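PDB 4EBR: ubiquitin-like-conjugating enzyme ATG10 from Saccharomyces cerevisiae, which acts as an E2-like enzyme of autophagy, catalysing the conjugation of ATG12 to ATG5. Local coordinates for residues 61-69 and 80-89. Numbering follows the deposited sequence.
Sequences LLNHIELYL and LLLRIWEEKS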
loop_
_atom_site.group_PDB
_atom_site.type_symbol
_atom_site.label_atom_id
_atom_site.label_comp_id
_atom_site.label_asym_id
_atom_site.label_seq_id
_atom_site.Cartn_x
_atom_site.Cartn_y
_atom_site.Cartn_z
ATOM N N LEU A 61 -13.535 -29.441 5.037
ATOM C CA LEU A 61 -13.487 -27.979 4.938
ATOM C C LEU A 61 -12.062 -27.508 4.716
ATOM O O LEU A 61 -11.252 -27.518 5.638
ATOM C CB LEU A 61 -14.058 -27.322 6.198
ATOM C CG LEU A 61 -15.491 -27.732 6.555
ATOM C CD1 LEU A 61 -15.939 -27.088 7.876
ATOM C CD2 LEU A 61 -16.442 -27.392 5.400
ATOM N N LEU A 62 -11.780 -27.062 3.496
ATOM C CA LEU A 62 -10.418 -26.724 3.087
ATOM C C LEU A 62 -10.289 -25.261 2.656
ATOM O O LEU A 62 -11.282 -24.576 2.430
ATOM C CB LEU A 62 -9.967 -27.652 1.946
ATOM C CG LEU A 62 -9.847 -29.141 2.302
ATOM C CD1 LEU A 62 -9.293 -29.913 1.125
ATOM C CD2 LEU A 62 -8.976 -29.368 3.544
ATOM N N ASN A 63 -9.069 -24.763 2.560
ATOM C CA ASN A 63 -8.914 -23.434 2.008
ATOM C C ASN A 63 -8.563 -23.475 0.514
ATOM O O ASN A 63 -8.290 -24.542 -0.038
ATOM C CB ASN A 63 -7.838 -22.670 2.792
ATOM C CG ASN A 63 -8.253 -22.388 4.226
ATOM O OD1 ASN A 63 -9.443 -22.298 4.536
ATOM N ND2 ASN A 63 -7.274 -22.242 5.109
ATOM N N HIS A 64 -8.569 -22.311 -0.137
ATOM C CA HIS A 64 -7.951 -22.159 -1.451
ATOM C C HIS A 64 -7.318 -20.795 -1.460
ATOM O O HIS A 64 -7.985 -19.799 -1.205
ATOM C CB HIS A 64 -8.966 -22.303 -2.575
ATOM C CG HIS A 64 -9.809 -23.525 -2.442
ATOM N ND1 HIS A 64 -10.814 -23.636 -1.502
ATOM C CD2 HIS A 64 -9.769 -24.712 -3.090
ATOM C CE1 HIS A 64 -11.372 -24.827 -1.595
ATOM N NE2 HIS A 64 -10.759 -25.500 -2.552
ATOM N N ILE A 65 -6.025 -20.759 -1.758
ATOM C CA ILE A 65 -5.243 -19.544 -1.642
ATOM C C ILE A 65 -4.985 -19.030 -3.035
ATOM O O ILE A 65 -4.698 -19.810 -3.946
ATOM C CB ILE A 65 -3.902 -19.829 -0.902
ATOM C CG1 ILE A 65 -4.191 -20.234 0.539
ATOM C CG2 ILE A 65 -2.996 -18.627 -0.888
ATOM C CD1 ILE A 65 -2.973 -20.566 1.344
ATOM N N GLU A 66 -5.108 -17.725 -3.214
ATOM C CA GLU A 66 -4.783 -17.147 -4.491
ATOM C C GLU A 66 -3.705 -16.096 -4.316
ATOM O O GLU A 66 -3.807 -15.246 -3.430
ATOM C CB GLU A 66 -6.035 -16.561 -5.147
ATOM C CG GLU A 66 -7.107 -17.609 -5.380
ATOM C CD GLU A 66 -8.309 -17.114 -6.188
ATOM O OE1 GLU A 66 -8.980 -17.964 -6.833
ATOM O OE2 GLU A 66 -8.596 -15.893 -6.172
ATOM N N LEU A 67 -2.669 -16.159 -5.149
ATOM C CA LEU A 67 -1.603 -15.164 -5.098
ATOM C C LEU A 67 -1.540 -14.406 -6.399
ATOM O O LEU A 67 -1.404 -15.020 -7.463
ATOM C CB LEU A 67 -0.250 -15.827 -4.892
ATOM C CG LEU A 67 -0.075 -16.786 -3.724
ATOM C CD1 LEU A 67 1.392 -17.182 -3.675
ATOM C CD2 LEU A 67 -0.508 -16.149 -2.424
ATOM N N TYR A 68 -1.630 -13.080 -6.330
ATOM C CA TYR A 68 -1.421 -12.283 -7.526
ATOM C C TYR A 68 -0.101 -11.521 -7.398
ATOM O O TYR A 68 0.054 -10.674 -6.516
ATOM C CB TYR A 68 -2.597 -11.339 -7.742
ATOM C CG TYR A 68 -2.686 -10.730 -9.127
ATOM C CD1 TYR A 68 -2.141 -11.363 -10.235
ATOM C CD2 TYR A 68 -3.318 -9.522 -9.326
ATOM C CE1 TYR A 68 -2.227 -10.796 -11.503
ATOM C CE2 TYR A 68 -3.414 -8.953 -10.585
ATOM C CZ TYR A 68 -2.866 -9.591 -11.665
ATOM O OH TYR A 68 -2.975 -9.008 -12.906
ATOM N N LEU A 69 0.857 -11.847 -8.262
ATOM C CA LEU A 69 2.164 -11.186 -8.263
ATOM C C LEU A 69 2.096 -10.034 -9.231
ATOM O O LEU A 69 1.893 -10.232 -10.425
ATOM C CB LEU A 69 3.259 -12.142 -8.731
ATOM C CG LEU A 69 3.685 -13.272 -7.798
ATOM C CD1 LEU A 69 2.614 -14.336 -7.669
ATOM C CD2 LEU A 69 4.975 -13.880 -8.306
ATOM N N LEU A 80 2.876 -8.622 -3.626
ATOM C CA LEU A 80 2.245 -9.916 -3.562
ATOM C C LEU A 80 0.835 -9.715 -3.012
ATOM O O LEU A 80 0.651 -9.365 -1.844
ATOM C CB LEU A 80 3.056 -10.880 -2.714
ATOM C CG LEU A 80 2.309 -12.187 -2.465
ATOM C CD1 LEU A 80 2.119 -12.921 -3.768
ATOM C CD2 LEU A 80 3.070 -13.051 -1.469
ATOM N N LEU A 81 -0.157 -9.897 -3.882
ATOM C CA LEU A 81 -1.553 -9.712 -3.510
ATOM C C LEU A 81 -2.141 -11.058 -3.139
ATOM O O LEU A 81 -1.933 -12.081 -3.815
ATOM C CB LEU A 81 -2.338 -9.042 -4.641
ATOM C CG LEU A 81 -1.871 -7.618 -4.966
ATOM C CD1 LEU A 81 -2.908 -6.900 -5.781
ATOM C CD2 LEU A 81 -1.578 -6.830 -3.708
ATOM N N LEU A 82 -2.871 -11.072 -2.046
ATOM C CA LEU A 82 -3.250 -12.341 -1.473
ATOM C C LEU A 82 -4.728 -12.378 -1.074
ATOM O O LEU A 82 -5.243 -11.450 -0.440
ATOM C CB LEU A 82 -2.309 -12.627 -0.308
ATOM C CG LEU A 82 -2.656 -13.509 0.872
ATOM C CD1 LEU A 82 -3.155 -14.841 0.392
ATOM C CD2 LEU A 82 -1.383 -13.680 1.665
ATOM N N ARG A 83 -5.414 -13.440 -1.489
ATOM C CA ARG A 83 -6.709 -13.766 -0.894
ATOM C C ARG A 83 -6.953 -15.270 -0.727
ATOM O O ARG A 83 -6.224 -16.115 -1.276
ATOM C CB ARG A 83 -7.848 -13.099 -1.632
ATOM C CG ARG A 83 -8.035 -13.612 -2.992
ATOM C CD ARG A 83 -9.109 -12.831 -3.665
ATOM N NE ARG A 83 -9.448 -13.462 -4.924
ATOM C CZ ARG A 83 -10.578 -13.259 -5.575
ATOM N NH1 ARG A 83 -11.497 -12.423 -5.070
ATOM N NH2 ARG A 83 -10.773 -13.894 -6.722
ATOM N N ILE A 84 -7.938 -15.599 0.102
ATOM C CA ILE A 84 -8.118 -16.980 0.527
ATOM C C ILE A 84 -9.575 -17.362 0.616
ATOM O O ILE A 84 -10.346 -16.690 1.298
ATOM C CB ILE A 84 -7.477 -17.231 1.907
ATOM C CG1 ILE A 84 -5.961 -17.089 1.827
ATOM C CG2 ILE A 84 -7.863 -18.611 2.415
ATOM C CD1 ILE A 84 -5.239 -17.291 3.158
ATOM N N TRP A 85 -9.940 -18.453 -0.051
ATOM C CA TRP A 85 -11.292 -19.014 0.036
ATOM C C TRP A 85 -11.369 -20.019 1.176
ATOM O O TRP A 85 -10.648 -21.014 1.180
ATOM C CB TRP A 85 -11.660 -19.718 -1.266
ATOM C CG TRP A 85 -11.632 -18.829 -2.477
ATOM C CD1 TRP A 85 -10.683 -18.805 -3.444
ATOM C CD2 TRP A 85 -12.601 -17.845 -2.850
ATOM N NE1 TRP A 85 -10.994 -17.865 -4.399
ATOM C CE2 TRP A 85 -12.170 -17.266 -4.055
ATOM C CE3 TRP A 85 -13.791 -17.397 -2.280
ATOM C CZ2 TRP A 85 -12.880 -16.266 -4.697
ATOM C CZ3 TRP A 85 -14.497 -16.416 -2.922
ATOM C CH2 TRP A 85 -14.040 -15.852 -4.115
ATOM N N GLU A 86 -12.213 -19.762 2.162
ATOM C CA GLU A 86 -12.365 -20.742 3.220
ATOM C C GLU A 86 -13.743 -21.342 3.192
ATOM O O GLU A 86 -14.721 -20.652 2.945
ATOM C CB GLU A 86 -12.072 -20.155 4.600
ATOM C CG GLU A 86 -13.053 -19.128 5.120
ATOM C CD GLU A 86 -12.703 -18.699 6.546
ATOM O OE1 GLU A 86 -13.050 -19.438 7.509
ATOM O OE2 GLU A 86 -12.070 -17.626 6.705
ATOM N N GLU A 87 -13.828 -22.643 3.413
ATOM C CA GLU A 87 -15.133 -23.262 3.512
ATOM C C GLU A 87 -15.509 -23.259 4.971
ATOM O O GLU A 87 -14.725 -23.646 5.814
ATOM C CB GLU A 87 -15.110 -24.671 2.927
ATOM C CG GLU A 87 -14.739 -24.676 1.445
ATOM C CD GLU A 87 -14.042 -25.959 0.997
ATOM O OE1 GLU A 87 -13.800 -26.094 -0.225
ATOM O OE2 GLU A 87 -13.731 -26.822 1.858
ATOM N N LYS A 88 -16.693 -22.763 5.280
ATOM C CA LYS A 88 -17.129 -22.733 6.659
ATOM C C LYS A 88 -18.378 -23.601 6.729
ATOM O O LYS A 88 -19.002 -23.875 5.708
ATOM C CB LYS A 88 -17.388 -21.288 7.097
ATOM C CG LYS A 88 -17.275 -21.044 8.598
ATOM C CD LYS A 88 -17.131 -19.544 8.926
ATOM C CE LYS A 88 -16.934 -19.289 10.434
ATOM N NZ LYS A 88 -18.002 -19.870 11.309
ATOM N N SER A 89 -18.728 -24.095 7.903
ATOM C CA SER A 89 -19.970 -24.849 8.000
ATOM C C SER A 89 -20.971 -24.015 8.730
ATOM O O SER A 89 -20.814 -23.740 9.918
ATOM C CB SER A 89 -19.796 -26.166 8.742
ATOM O OG SER A 89 -21.077 -26.765 8.930
#
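Glu66 reaches across to Arg83 and Trp85 in the long beta hairpin formed by strands 63-72 and 77-90, an antiparallel pair within the central sheet of this E2-like fold. The Glu66 carboxylate divides its oxygens: OE2 makes a salt bridge with Arg83 NE at 2.9 Å and a weak bond with Arg83 NH2, while OE1 accepts from Trp85 NE1 at 3.2 Å. The indole meets OE1 in its own ring plane but from well above the carboxylate plane, the two planes being nearly perpendicular. Arg83 CG sits between its backbone N and carbonyl carbon (chi1 67°), and the extended chain beyond runs alongside Glu66; Trp85 CZ2 lies over one guanidinium face of Arg83, displaced toward its rim. Arg43 gives OE1 a second, charged partner, which would probably help keep Glu66 ionised.

Reciprocal backbone hydrogen bonds join the strands at the Tyr68-Leu81, Glu66-Arg83 and His64-Trp85 pairs. On the other face, Ile65, Leu67, Leu80, Leu82 and Ile84 pack together, and helix 152-164 covers Leu67, Leu69 and Leu80. Beyond the Asn63-Glu86 bridge, the Glu87 side chain points toward residues 61-69: Leu61 CD2 rests against its CB, OE1 lies at the edge of the His64 ring, and OE2 takes an almost straight 2.6 Å hydrogen bond from Leu62 N.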